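Local coordinates for monosaccharide ABC transporter substrate-binding protein, CUT2 family (Acidothermus cellulolyticus, PDB 4RU1) that binds myo-inositol in the cleft between its two lobes and probably delivers it, as a periplasmic-type solute-binding protein, to an ABC-type sugar transporter, at residues Q29-T34 with N58-T63; I23-H28 with V105-G110; W36-K41 with Q251-E256. One frame throughout, in Å; residues are numbered along the deposited sequence.

Interaction 1 of 3, residues Q29-T34 with N58-T63; sequences QQPGDT and NDPDST. With INS (1,2,3,4,5,6-hexahydroxy-cyclohexane), chain M.
Gln30 and Pro60 bring the two backbones together, their CA atoms 5.2 Å apart. Residues 30-33 form a type II beta turn closed by Asp33 N to Gln30 O, with Gly32 at positive phi; on the other side an Asx turn joins Asp61 N to Asp59 OD1. One direct hydrogen bond links the segments: Asn58 ND2 donates to Gln29 O at 2.9 Å. The carbonyl lies close to the plane of the Asn58 amide, while the donor stands above the carbonyl plane, 40° out of it. The same ND2 lies 3.7 Å from Gln29 CB, and the Gln29 chain runs on extended to OE1, which is bonded to Tyr56 OH. The Pro60 ring packs on the same loop. Its CD rests 3.5 Å from Gln29 O and 4.1 Å from Pro31 CD; the bend at chi2 (77°) turns Gln30 CD back toward the proline, and Gln30 OE1 meets Pro60 CB at 3.6 Å. Beyond the turn, Asp33 OD2 accepts from inositol O3 (2.6 Å), while OD1 caps Phe35 N. The contact thus joins the loop between strand 21-27 and helix 35-49 to the end of strand 52-58 and the turn that leads into helix 62-74.

Interaction 2 of 3, residues I23-H28 with V105-G110; sequences IAMITH and VAFNAG. With INS (1,2,3,4,5,6-hexahydroxy-cyclohexane), chain M.
Met25 and Phe107 meet between strands 21-27 and 104-107 of the parallel sheet in one lobe of a periplasmic binding protein fold. Strand 79-82 lies between these two in the sheet, and the short segments' axes come no nearer than 9.1 Å, so the contact is carried mainly by side chains. From Met25 CB the chain leaves with CG anti to the backbone N (chi1 175°). CG reaches Phe107 CZ at 3.8 Å, SD lies 3.9 Å from that same CZ, and after the bend at chi3 the methyl CE also returns to CZ and CE1. The thioether therefore wraps round one corner of the ring, a Met-aromatic contact with the sulfur oblique to the ring normal. Thr27 CG2 adds a methyl to the same corner, while its OG1 is bonded to Tyr56 OH.

Toward the C-terminal ends of the strands the contact turns polar. His28 ND1 is held by Thr83 OG1, which probably helps to hold the ring with NE2 toward the ligand. NE2 donates to inositol O5 at 3.0 Å, and a longer hydrogen bond joins NE2 and O4. Both O5 and Asn108 OD1 lie at the edge of the imidazole, near its plane, and Ala109 CB approaches CE1 obliquely. Asn108 grips two neighbouring hydroxyls with one amide: ND2 donates to O6 at 2.9 Å, while OD1 accepts from O5 at 2.7 Å. Inositol O5 is thus held by two residues at once, accepting from His28 NE2 and donating to Asn108 OD1, which lies 3.4 Å from His28 CE1.

Interaction 3 of 3, residues W36-K41 with Q251-E256; sequences WDIIRK and QQPYVE. With INS (1,2,3,4,5,6-hexahydroxy-cyclohexane), chain M.
Ile38 and Ile39 grip Pro253 at the start of helix 253-270, where the Ile39 and Pro253 CA atoms are only 4.8 Å apart. This is the tight part. Ile38 CG2, anti to its backbone N, touches Pro253 CG at 3.6 Å, and Ile39 crosses the proline at about a right angle, setting CD1 3.6 Å from Pro253 CB. The same CD1 also lies against Pro253 O and Glu256 OE1. The backbones come close enough for Ile39 CA to point its hydrogen almost straight at Pro253 O, a CA-H...O contact of 3.6 Å (167° at H). Phe107 and Met25 back Ile39 from the sheet.

The outer side is looser. Tyr254 lays its ring obliquely beside the Lys41 backbone, CE2 to Lys41 C being 3.9 Å, while the exposed lysine carries its amino end away from the contact.

At the inner end both segments turn to the ligand. Trp36 NE1 donates to inositol O4 at 3.0 Å, the oxygen lying at the edge of the indole, in its plane. Gln251 OE1 accepts from inositol O6 at 2.9 Å. Its other amide atom, NE2, donates to Glu256 OE2 at 2.6 Å, on the syn lone pair, so the glutamate acts as a second-shell residue that helps to set the amide's orientation. The starts of helices 35-49 and 253-270 thus pack together at the edge of the inositol pocket, in the cleft of a two-lobed periplasmic binding protein fold.

The three interactions share one inositol. Interaction 1 supplies Asp33, interaction 2 His28 and Asn108, and interaction 3 Trp36 and Gln251; Gln151, Arg161, Leu206 and Asp231 also hydrogen-bond to it. The centres of interactions 1 and 2 lie about 12 Å apart, and the two join where Asp59 N probably bonds to Thr27 O (3.1 Å). Interactions 2 and 3, about 11 Å apart, are tied by the hydrogen bond from Asn108 ND2 to Glu256 OE1 (3.0 Å) and by the edge-to-face rings of His28 and Trp36. Interactions 1 and 3 meet through packing, Gln29 CD on Trp36 CB at 3.4 Å.

Interaction 1 of 3, residues Q29-T34 with N58-T63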
loop_
_atom_site.group_PDB
_atom_site.type_symbol
_atom_site.label_atom_id
_atom_site.label_comp_id
_atom_site.label_asym_id
_atom_site.label_seq_id
_atom_site.Cartn_x
_atom_site.Cartn_y
_atom_site.Cartn_z
ATOM N N GLN A 29 -4.154 3.964 7.974
ATOM C CA GLN A 29 -3.462 5.178 7.554
ATOM C C GLN A 29 -2.841 5.875 8.783
ATOM O O GLN A 29 -3.560 6.156 9.779
ATOM C CB GLN A 29 -4.420 6.098 6.841
ATOM C CG GLN A 29 -3.870 7.482 6.654
ATOM C CD GLN A 29 -4.774 8.406 5.944
ATOM O OE1 GLN A 29 -5.964 8.168 5.811
ATOM N NE2 GLN A 29 -4.206 9.472 5.421
ATOM N N GLN A 30 -1.539 6.098 8.712
ATOM C CA GLN A 30 -0.893 7.035 9.645
ATOM C C GLN A 30 -1.277 8.428 9.231
ATOM O O GLN A 30 -1.177 8.790 8.045
ATOM C CB GLN A 30 0.602 6.889 9.545
ATOM C CG GLN A 30 1.401 7.863 10.370
ATOM C CD GLN A 30 1.417 7.465 11.841
ATOM O OE1 GLN A 30 1.538 6.290 12.193
ATOM N NE2 GLN A 30 1.280 8.442 12.704
ATOM N N PRO A 31 -1.671 9.288 10.166
ATOM C CA PRO A 31 -1.976 10.668 9.714
ATOM C C PRO A 31 -0.852 11.327 8.978
ATOM O O PRO A 31 0.333 11.137 9.358
ATOM C CB PRO A 31 -2.253 11.409 11.037
ATOM C CG PRO A 31 -2.856 10.313 11.892
ATOM C CD PRO A 31 -2.110 9.020 11.552
ATOM N N GLY A 32 -1.177 11.884 7.832
ATOM C CA GLY A 32 -0.191 12.554 6.997
ATOM C C GLY A 32 0.476 11.689 5.923
ATOM O O GLY A 32 1.345 12.169 5.221
ATOM N N ASP A 33 0.096 10.413 5.834
ATOM C CA ASP A 33 0.581 9.500 4.796
ATOM C C ASP A 33 -0.285 9.724 3.549
ATOM O O ASP A 33 -1.446 9.269 3.451
ATOM C CB ASP A 33 0.577 8.070 5.300
ATOM C CG ASP A 33 1.095 7.082 4.229
ATOM O OD1 ASP A 33 1.390 7.570 3.113
ATOM O OD2 ASP A 33 1.191 5.866 4.549
ATOM N N THR A 34 0.279 10.458 2.593
ATOM C CA THR A 34 -0.416 10.918 1.446
ATOM C C THR A 34 -0.841 9.797 0.464
ATOM O O THR A 34 -1.660 9.984 -0.408
ATOM C CB THR A 34 0.348 11.999 0.688
ATOM O OG1 THR A 34 1.596 11.488 0.279
ATOM C CG2 THR A 34 0.499 13.242 1.563
ATOM N N ASN A 58 -9.821 5.815 10.172
ATOM C CA ASN A 58 -8.498 5.230 10.219
ATOM C C ASN A 58 -7.794 5.344 11.540
ATOM O O ASN A 58 -7.988 6.307 12.304
ATOM C CB ASN A 58 -7.562 5.843 9.156
ATOM C CG ASN A 58 -7.283 7.343 9.398
ATOM O OD1 ASN A 58 -8.226 8.146 9.300
ATOM N ND2 ASN A 58 -6.054 7.707 9.792
ATOM N N ASP A 59 -6.920 4.367 11.777
ATOM C CA ASP A 59 -6.015 4.462 12.913
ATOM C C ASP A 59 -4.840 3.537 12.722
ATOM O O ASP A 59 -5.024 2.354 12.467
ATOM C CB ASP A 59 -6.773 4.126 14.197
ATOM C CG ASP A 59 -6.110 4.785 15.443
ATOM O OD1 ASP A 59 -4.949 4.434 15.757
ATOM O OD2 ASP A 59 -6.757 5.563 16.106
ATOM N N PRO A 60 -3.611 4.070 12.935
ATOM C CA PRO A 60 -2.458 3.168 12.768
ATOM C C PRO A 60 -2.232 2.183 13.938
ATOM O O PRO A 60 -1.285 1.373 13.900
ATOM C CB PRO A 60 -1.293 4.179 12.641
ATOM C CG PRO A 60 -1.732 5.323 13.501
ATOM C CD PRO A 60 -3.212 5.454 13.180
ATOM N N ASP A 61 -3.002 2.329 15.033
ATOM C CA ASP A 61 -3.061 1.331 16.132
ATOM C C ASP A 61 -4.140 0.287 15.775
ATOM O O ASP A 61 -5.327 0.590 15.654
ATOM C CB ASP A 61 -3.381 2.091 17.453
ATOM C CG ASP A 61 -3.575 1.218 18.660
ATOM O OD1 ASP A 61 -3.895 0.032 18.585
ATOM O OD2 ASP A 61 -3.489 1.798 19.756
ATOM N N SER A 62 -3.685 -0.922 15.456
ATOM C CA SER A 62 -4.620 -1.940 15.050
ATOM C C SER A 62 -5.708 -2.258 16.081
ATOM O O SER A 62 -6.753 -2.774 15.742
ATOM C CB SER A 62 -3.862 -3.160 14.587
ATOM O OG SER A 62 -3.023 -3.602 15.619
ATOM N N THR A 63 -5.441 -2.055 17.387
ATOM C CA THR A 63 -6.500 -2.282 18.403
ATOM C C THR A 63 -7.581 -1.232 18.168
ATOM O O THR A 63 -8.767 -1.533 18.288
ATOM C CB THR A 63 -5.902 -2.134 19.844
ATOM O OG1 THR A 63 -4.777 -3.000 19.896
ATOM C CG2 THR A 63 -6.877 -2.499 20.907
HETATM C C1 INS M . 1.824 1.553 0.745
HETATM C C2 INS M . 2.567 2.532 1.642
HETATM C C3 INS M . 1.632 2.996 2.759
HETATM C C4 INS M . 0.967 1.855 3.496
HETATM C C5 INS M . 0.201 0.963 2.572
HETATM C C6 INS M . 1.037 0.440 1.436
HETATM O O1 INS M . 2.654 1.017 -0.296
HETATM O O2 INS M . 3.617 1.770 2.262
HETATM O O3 INS M . 2.458 3.749 3.669
HETATM O O4 INS M . 0.092 2.357 4.537
HETATM O O5 INS M . -0.333 -0.200 3.243
HETATM O O6 INS M . 0.231 -0.318 0.488
#

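Interaction 2 of 3, residues I23-H28 with V105-G110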
loop_
_atom_site.group_PDB
_atom_site.type_symbol
_atom_site.label_atom_id
_atom_site.label_comp_id
_atom_site.label_asym_id
_atom_site.label_seq_id
_atom_site.Cartn_x
_atom_site.Cartn_y
_atom_site.Cartn_z
ATOM N N ILE A 23 -21.346 3.149 3.079
ATOM C CA ILE A 23 -20.182 2.227 3.165
ATOM C C ILE A 23 -19.106 2.812 4.061
ATOM O O ILE A 23 -18.733 3.942 3.913
ATOM C CB ILE A 23 -19.554 1.922 1.791
ATOM C CG1 ILE A 23 -20.638 1.506 0.775
ATOM C CG2 ILE A 23 -18.399 0.915 1.947
ATOM C CD1 ILE A 23 -21.383 0.218 1.043
ATOM N N ALA A 24 -18.663 2.005 5.065
ATOM C CA ALA A 24 -17.502 2.359 5.923
ATOM C C ALA A 24 -16.240 1.879 5.312
ATOM O O ALA A 24 -16.128 0.630 5.066
ATOM C CB ALA A 24 -17.611 1.742 7.308
ATOM N N MET A 25 -15.312 2.790 5.058
ATOM C CA MET A 25 -13.917 2.399 4.627
ATOM C C MET A 25 -12.992 2.657 5.801
ATOM O O MET A 25 -12.909 3.818 6.306
ATOM C CB MET A 25 -13.441 3.176 3.419
ATOM C CG MET A 25 -12.036 2.938 2.988
ATOM S SD MET A 25 -11.568 3.674 1.314
ATOM C CE MET A 25 -12.305 2.385 0.289
ATOM N N ILE A 26 -12.349 1.583 6.291
ATOM C CA ILE A 26 -11.578 1.575 7.520
ATOM C C ILE A 26 -10.171 1.148 7.204
ATOM O O ILE A 26 -9.924 0.072 6.629
ATOM C CB ILE A 26 -12.223 0.608 8.472
ATOM C CG1 ILE A 26 -13.642 1.094 8.800
ATOM C CG2 ILE A 26 -11.446 0.563 9.768
ATOM C CD1 ILE A 26 -14.498 0.050 9.522
ATOM N N THR A 27 -9.217 2.015 7.518
ATOM C CA THR A 27 -7.844 1.741 7.185
ATOM C C THR A 27 -6.895 1.972 8.390
ATOM O O THR A 27 -7.269 2.303 9.503
ATOM C CB THR A 27 -7.400 2.604 6.013
ATOM O OG1 THR A 27 -6.987 3.857 6.555
ATOM C CG2 THR A 27 -8.462 2.769 4.979
ATOM N N HIS A 28 -5.636 1.646 8.140
ATOM C CA HIS A 28 -4.521 1.805 9.080
ATOM C C HIS A 28 -3.658 3.028 8.823
ATOM O O HIS A 28 -2.582 3.098 9.377
ATOM C CB HIS A 28 -3.672 0.546 9.021
ATOM C CG HIS A 28 -3.079 0.280 7.657
ATOM N ND1 HIS A 28 -3.759 -0.464 6.702
ATOM C CD2 HIS A 28 -1.901 0.612 7.102
ATOM C CE1 HIS A 28 -3.018 -0.574 5.632
ATOM N NE2 HIS A 28 -1.895 0.086 5.833
ATOM N N VAL A 105 -15.443 -6.305 2.266
ATOM C CA VAL A 105 -14.389 -6.409 1.260
ATOM C C VAL A 105 -13.116 -5.938 1.906
ATOM O O VAL A 105 -13.143 -4.958 2.645
ATOM C CB VAL A 105 -14.732 -5.668 -0.021
ATOM C CG1 VAL A 105 -13.552 -5.603 -1.014
ATOM C CG2 VAL A 105 -15.916 -6.384 -0.701
ATOM N N ALA A 106 -12.011 -6.665 1.659
ATOM C CA ALA A 106 -10.682 -6.306 2.190
ATOM C C ALA A 106 -9.849 -5.707 1.077
ATOM O O ALA A 106 -10.111 -5.960 -0.106
ATOM C CB ALA A 106 -10.002 -7.443 2.889
ATOM N N PHE A 107 -8.926 -4.834 1.406
ATOM C CA PHE A 107 -8.136 -4.239 0.385
ATOM C C PHE A 107 -6.812 -3.762 0.991
ATOM O O PHE A 107 -6.665 -3.632 2.227
ATOM C CB PHE A 107 -8.880 -3.102 -0.372
ATOM C CG PHE A 107 -9.048 -1.847 0.435
ATOM C CD1 PHE A 107 -10.002 -1.742 1.427
ATOM C CD2 PHE A 107 -8.298 -0.734 0.107
ATOM C CE1 PHE A 107 -10.145 -0.571 2.188
ATOM C CE2 PHE A 107 -8.413 0.420 0.876
ATOM C CZ PHE A 107 -9.354 0.511 1.856
ATOM N N ASN A 108 -5.812 -3.598 0.123
ATOM C CA ASN A 108 -4.525 -2.991 0.380
ATOM C C ASN A 108 -3.570 -3.854 1.265
ATOM O O ASN A 108 -2.415 -4.053 0.873
ATOM C CB ASN A 108 -4.608 -1.636 0.996
ATOM C CG ASN A 108 -3.250 -1.029 1.181
ATOM O OD1 ASN A 108 -2.722 -1.043 2.298
ATOM N ND2 ASN A 108 -2.646 -0.531 0.143
ATOM N N ALA A 109 -4.041 -4.334 2.417
ATOM C CA ALA A 109 -3.249 -5.176 3.281
ATOM C C ALA A 109 -4.035 -6.362 3.712
ATOM O O ALA A 109 -5.176 -6.214 4.083
ATOM C CB ALA A 109 -2.773 -4.424 4.473
ATOM N N GLY A 110 -3.366 -7.513 3.805
ATOM C CA GLY A 110 -3.933 -8.778 4.290
ATOM C C GLY A 110 -4.306 -9.781 3.209
ATOM O O GLY A 110 -5.249 -10.512 3.391
HETATM C C1 INS M . 1.824 1.553 0.745
HETATM C C2 INS M . 2.567 2.532 1.642
HETATM C C3 INS M . 1.632 2.996 2.759
HETATM C C4 INS M . 0.967 1.855 3.496
HETATM C C5 INS M . 0.201 0.963 2.572
HETATM C C6 INS M . 1.037 0.440 1.436
HETATM O O1 INS M . 2.654 1.017 -0.296
HETATM O O2 INS M . 3.617 1.770 2.262
HETATM O O3 INS M . 2.458 3.749 3.669
HETATM O O4 INS M . 0.092 2.357 4.537
HETATM O O5 INS M . -0.333 -0.200 3.243
HETATM O O6 INS M . 0.231 -0.318 0.488
#

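Interaction 3 of 3, residues W36-K41 with Q251-E256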
loop_
_atom_site.group_PDB
_atom_site.type_symbol
_atom_site.label_atom_id
_atom_site.label_comp_id
_atom_site.label_asym_id
_atom_site.label_seq_id
_atom_site.Cartn_x
_atom_site.Cartn_y
_atom_site.Cartn_z
ATOM N N TRP A 36 -2.736 7.532 1.040
ATOM C CA TRP A 36 -4.132 7.183 1.376
ATOM C C TRP A 36 -5.049 8.238 0.695
ATOM O O TRP A 36 -6.252 8.008 0.510
ATOM C CB TRP A 36 -4.334 7.069 2.894
ATOM C CG TRP A 36 -3.655 5.878 3.381
ATOM C CD1 TRP A 36 -2.346 5.790 3.867
ATOM C CD2 TRP A 36 -4.114 4.544 3.241
ATOM N NE1 TRP A 36 -2.008 4.442 4.086
ATOM C CE2 TRP A 36 -3.078 3.676 3.681
ATOM C CE3 TRP A 36 -5.325 3.961 2.780
ATOM C CZ2 TRP A 36 -3.252 2.290 3.689
ATOM C CZ3 TRP A 36 -5.453 2.598 2.797
ATOM C CH2 TRP A 36 -4.436 1.784 3.205
ATOM N N ASP A 37 -4.514 9.434 0.379
ATOM C CA ASP A 37 -5.311 10.409 -0.414
ATOM C C ASP A 37 -5.635 9.830 -1.805
ATOM O O ASP A 37 -6.727 10.083 -2.318
ATOM C CB ASP A 37 -4.597 11.767 -0.506
ATOM C CG ASP A 37 -4.306 12.404 0.916
ATOM O OD1 ASP A 37 -5.115 12.223 1.848
ATOM O OD2 ASP A 37 -3.259 13.079 1.043
ATOM N N ILE A 38 -4.747 9.020 -2.390
ATOM C CA ILE A 38 -5.062 8.465 -3.693
ATOM C C ILE A 38 -6.114 7.368 -3.539
ATOM O O ILE A 38 -7.027 7.259 -4.348
ATOM C CB ILE A 38 -3.792 7.886 -4.375
ATOM C CG1 ILE A 38 -2.593 8.861 -4.327
ATOM C CG2 ILE A 38 -4.143 7.524 -5.795
ATOM C CD1 ILE A 38 -1.221 8.164 -4.452
ATOM N N ILE A 39 -5.986 6.508 -2.532
ATOM C CA ILE A 39 -7.027 5.500 -2.172
ATOM C C ILE A 39 -8.366 6.200 -2.044
ATOM O O ILE A 39 -9.384 5.752 -2.646
ATOM C CB ILE A 39 -6.681 4.844 -0.816
ATOM C CG1 ILE A 39 -5.379 4.037 -0.922
ATOM C CG2 ILE A 39 -7.885 4.106 -0.201
ATOM C CD1 ILE A 39 -5.584 2.661 -1.558
ATOM N N ARG A 40 -8.368 7.297 -1.310
ATOM C CA ARG A 40 -9.648 7.994 -1.090
ATOM C C ARG A 40 -10.264 8.634 -2.345
ATOM O O ARG A 40 -11.482 8.619 -2.576
ATOM C CB ARG A 40 -9.461 9.016 0.001
ATOM C CG ARG A 40 -9.295 8.337 1.342
ATOM C CD ARG A 40 -8.963 9.264 2.505
ATOM N NE ARG A 40 -10.174 9.969 2.848
ATOM C CZ ARG A 40 -10.307 10.808 3.875
ATOM N NH1 ARG A 40 -9.292 11.069 4.685
ATOM N NH2 ARG A 40 -11.476 11.388 4.098
ATOM N N LYS A 41 -9.425 9.136 -3.240
ATOM C CA LYS A 41 -9.934 9.700 -4.544
ATOM C C LYS A 41 -10.597 8.600 -5.356
ATOM O O LYS A 41 -11.709 8.762 -5.859
ATOM C CB LYS A 41 -8.867 10.390 -5.349
ATOM C CG LYS A 41 -8.431 11.767 -4.781
ATOM C CD LYS A 41 -7.478 12.502 -5.722
ATOM C CE LYS A 41 -6.961 13.809 -5.119
ATOM N NZ LYS A 41 -6.404 13.659 -3.719
ATOM N N GLN A 251 0.948 -0.118 -7.487
ATOM C CA GLN A 251 -0.128 -0.969 -6.975
ATOM C C GLN A 251 -1.519 -0.446 -7.252
ATOM O O GLN A 251 -2.522 -1.062 -6.841
ATOM C CB GLN A 251 -0.008 -1.264 -5.467
ATOM C CG GLN A 251 -0.243 -0.046 -4.590
ATOM C CD GLN A 251 -0.230 -0.354 -3.089
ATOM O OE1 GLN A 251 0.590 0.207 -2.304
ATOM N NE2 GLN A 251 -1.164 -1.176 -2.675
ATOM N N GLN A 252 -1.594 0.725 -7.891
ATOM C CA GLN A 252 -2.857 1.395 -8.264
ATOM C C GLN A 252 -3.786 1.554 -7.078
ATOM O O GLN A 252 -4.910 1.009 -7.038
ATOM C CB GLN A 252 -3.538 0.727 -9.439
ATOM C CG GLN A 252 -2.706 0.708 -10.697
ATOM C CD GLN A 252 -3.481 0.065 -11.809
ATOM O OE1 GLN A 252 -3.611 -1.206 -11.831
ATOM N NE2 GLN A 252 -4.115 0.872 -12.616
ATOM N N PRO A 253 -3.358 2.420 -6.144
ATOM C CA PRO A 253 -4.308 2.766 -5.074
ATOM C C PRO A 253 -5.635 3.301 -5.474
ATOM O O PRO A 253 -6.622 3.063 -4.736
ATOM C CB PRO A 253 -3.561 3.829 -4.255
ATOM C CG PRO A 253 -2.503 4.347 -5.190
ATOM C CD PRO A 253 -2.096 3.154 -6.014
ATOM N N TYR A 254 -5.707 4.027 -6.583
ATOM C CA TYR A 254 -6.986 4.545 -7.024
ATOM C C TYR A 254 -7.923 3.404 -7.291
ATOM O O TYR A 254 -9.117 3.433 -6.953
ATOM C CB TYR A 254 -6.817 5.397 -8.271
ATOM C CG TYR A 254 -8.066 6.129 -8.810
ATOM C CD1 TYR A 254 -8.993 5.454 -9.623
ATOM C CD2 TYR A 254 -8.346 7.492 -8.477
ATOM C CE1 TYR A 254 -10.110 6.120 -10.125
ATOM C CE2 TYR A 254 -9.459 8.163 -9.012
ATOM C CZ TYR A 254 -10.313 7.473 -9.835
ATOM O OH TYR A 254 -11.365 8.171 -10.392
ATOM N N VAL A 255 -7.390 2.353 -7.925
ATOM C CA VAL A 255 -8.162 1.151 -8.223
ATOM C C VAL A 255 -8.581 0.404 -6.955
ATOM O O VAL A 255 -9.670 -0.158 -6.878
ATOM C CB VAL A 255 -7.485 0.219 -9.218
ATOM C CG1 VAL A 255 -8.255 -1.082 -9.466
ATOM C CG2 VAL A 255 -7.298 0.961 -10.531
ATOM N N GLU A 256 -7.632 0.228 -6.045
ATOM C CA GLU A 256 -7.960 -0.393 -4.765
ATOM C C GLU A 256 -9.148 0.280 -4.060
ATOM O O GLU A 256 -10.093 -0.402 -3.667
ATOM C CB GLU A 256 -6.774 -0.392 -3.835
ATOM C CG GLU A 256 -5.586 -1.198 -4.381
ATOM C CD GLU A 256 -4.378 -1.201 -3.495
ATOM O OE1 GLU A 256 -4.376 -0.674 -2.357
ATOM O OE2 GLU A 256 -3.314 -1.716 -3.959
HETATM C C1 INS M . 1.824 1.553 0.745
HETATM C C2 INS M . 2.567 2.532 1.642
HETATM C C3 INS M . 1.632 2.996 2.759
HETATM C C4 INS M . 0.967 1.855 3.496
HETATM C C5 INS M . 0.201 0.963 2.572
HETATM C C6 INS M . 1.037 0.440 1.436
HETATM O O1 INS M . 2.654 1.017 -0.296
HETATM O O2 INS M . 3.617 1.770 2.262
HETATM O O3 INS M . 2.458 3.749 3.669
HETATM O O4 INS M . 0.092 2.357 4.537
HETATM O O5 INS M . -0.333 -0.200 3.243
HETATM O O6 INS M . 0.231 -0.318 0.488
#